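Local coordinates for WbbM protein (PDB 6U4B) that is a trimeric, bifunctional glycosyltransferase of Klebsiella pneumoniae that acts as an O-antigen polymerase and binds magnesium, at residues L178-R181 / D182-A185. Sequence-based numbering, arbitrary orientation.
Sequences LHIR and DYQA
His179 O accepts the amide of Asp182, an i-to-i+3 bond of 2.9 Å from Asp182 N. One residue on, the pattern becomes that of an alpha-helix, with i-to-i+4 bonds: Gln184 N reaches Ile180 O at 2.7 Å, and Ala185 N bonds Arg181 O. Water makes a further link, accepting from His179 N at 2.9 Å. The same water donates to Asp182 OD2 at 2.8 Å. With its CG beside its own backbone N (chi1 -59°), Asp182 brings its carboxylate back toward His179, where it meets this water, and OD2 is gripped a second time by the hydroxyl of Tyr246. This is the N-terminal end of helix 180-193, within the DUF4422 region, and His179 is the loop residue with extended backbone angles that leads into it. The Tyr246 ring also meets that of His179 at a small interplanar angle, while His179 NE2 bonds Glu250. Apolar contact joins Ile180 and Tyr183. Ile180 CD1 comes to the edge of the Tyr183 ring, in its plane, 3.8 Å from Tyr183 CD1, and the two side chains run at a slant to each other; the ring lies near-parallel to Tyr172 of helix 168-173. Two polar side chains make contacts of another kind. Gln184 extends beyond CG and passes over the Ile180 carbonyl, with Gln184 CG 3.3 Å from Ile180 O. Arg181 packs its CG beside Asp182 OD1, yet its chain bends at chi3 (68°). Arg181 NH2 stays 5.3 Å from Asp182 OD1, the opposite charges near but not in contact.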
loop_
_atom_site.group_PDB
_atom_site.type_symbol
_atom_site.label_atom_id
_atom_site.label_comp_id
_atom_site.label_asym_id
_atom_site.label_seq_id
_atom_site.Cartn_x
_atom_site.Cartn_y
_atom_site.Cartn_z
ATOM N N LEU A 178 -24.924 10.953 44.456
ATOM C CA LEU A 178 -25.789 12.045 44.044
ATOM C C LEU A 178 -25.287 13.358 44.630
ATOM O O LEU A 178 -24.666 13.390 45.696
ATOM C CB LEU A 178 -27.238 11.802 44.483
ATOM C CG LEU A 178 -27.926 10.565 43.903
ATOM C CD1 LEU A 178 -29.317 10.399 44.498
ATOM C CD2 LEU A 178 -27.995 10.655 42.385
ATOM N N HIS A 179 -25.569 14.445 43.919
ATOM C CA HIS A 179 -25.170 15.786 44.329
ATOM C C HIS A 179 -26.379 16.695 44.162
ATOM O O HIS A 179 -26.853 16.907 43.041
ATOM C CB HIS A 179 -23.973 16.274 43.515
ATOM C CG HIS A 179 -22.778 15.377 43.614
ATOM N ND1 HIS A 179 -21.787 15.560 44.555
ATOM C CD2 HIS A 179 -22.423 14.282 42.901
ATOM C CE1 HIS A 179 -20.868 14.621 44.410
ATOM N NE2 HIS A 179 -21.230 13.833 43.413
ATOM N N ILE A 180 -26.884 17.219 45.282
ATOM C CA ILE A 180 -28.176 17.891 45.292
ATOM C C ILE A 180 -28.193 19.116 44.389
ATOM O O ILE A 180 -29.263 19.514 43.913
ATOM C CB ILE A 180 -28.561 18.253 46.744
ATOM C CG1 ILE A 180 -30.020 18.713 46.814
ATOM C CG2 ILE A 180 -27.616 19.306 47.305
ATOM C CD1 ILE A 180 -31.003 17.680 46.314
ATOM N N ARG A 181 -27.029 19.718 44.124
ATOM C CA ARG A 181 -26.981 20.870 43.228
ATOM C C ARG A 181 -27.498 20.521 41.838
ATOM O O ARG A 181 -28.069 21.380 41.155
ATOM C CB ARG A 181 -25.553 21.416 43.146
ATOM C CG ARG A 181 -24.600 20.580 42.302
ATOM C CD ARG A 181 -23.200 21.169 42.287
ATOM N NE ARG A 181 -22.554 21.071 43.591
ATOM C CZ ARG A 181 -21.759 20.071 43.959
ATOM N NH1 ARG A 181 -21.217 20.061 45.169
ATOM N NH2 ARG A 181 -21.505 19.079 43.114
ATOM N N ASP A 182 -27.321 19.269 41.408
ATOM C CA ASP A 182 -27.848 18.851 40.114
ATOM C C ASP A 182 -29.370 18.787 40.137
ATOM O O ASP A 182 -30.030 19.214 39.183
ATOM C CB ASP A 182 -27.260 17.497 39.721
ATOM C CG ASP A 182 -25.744 17.523 39.628
ATOM O OD1 ASP A 182 -25.182 18.593 39.309
ATOM O OD2 ASP A 182 -25.112 16.470 39.872
ATOM N N TYR A 183 -29.942 18.254 41.221
ATOM C CA TYR A 183 -31.396 18.192 41.339
ATOM C C TYR A 183 -31.985 19.579 41.556
ATOM O O TYR A 183 -33.057 19.893 41.025
ATOM C CB TYR A 183 -31.786 17.247 42.476
ATOM C CG TYR A 183 -33.279 17.082 42.670
ATOM C CD1 TYR A 183 -33.866 17.284 43.913
ATOM C CD2 TYR A 183 -34.101 16.726 41.609
ATOM C CE1 TYR A 183 -35.232 17.134 44.095
ATOM C CE2 TYR A 183 -35.466 16.575 41.780
ATOM C CZ TYR A 183 -36.026 16.779 43.025
ATOM O OH TYR A 183 -37.384 16.628 43.197
ATOM N N GLN A 184 -31.295 20.425 42.328
ATOM C CA GLN A 184 -31.729 21.810 42.487
ATOM C C GLN A 184 -31.797 22.523 41.144
ATOM O O GLN A 184 -32.731 23.293 40.888
ATOM C CB GLN A 184 -30.787 22.558 43.431
ATOM C CG GLN A 184 -30.938 22.204 44.897
ATOM C CD GLN A 184 -29.981 22.982 45.776
ATOM O OE1 GLN A 184 -28.771 22.754 45.750
ATOM N NE2 GLN A 184 -30.516 23.916 46.553
ATOM N N ALA A 185 -30.812 22.279 40.275
ATOM C CA ALA A 185 -30.817 22.905 38.956
ATOM C C ALA A 185 -32.011 22.443 38.132
ATOM O O ALA A 185 -32.612 23.237 37.397
ATOM C CB ALA A 185 -29.510 22.595 38.227
HETATM O O HOH W 1 -26.248 14.237 41.087
#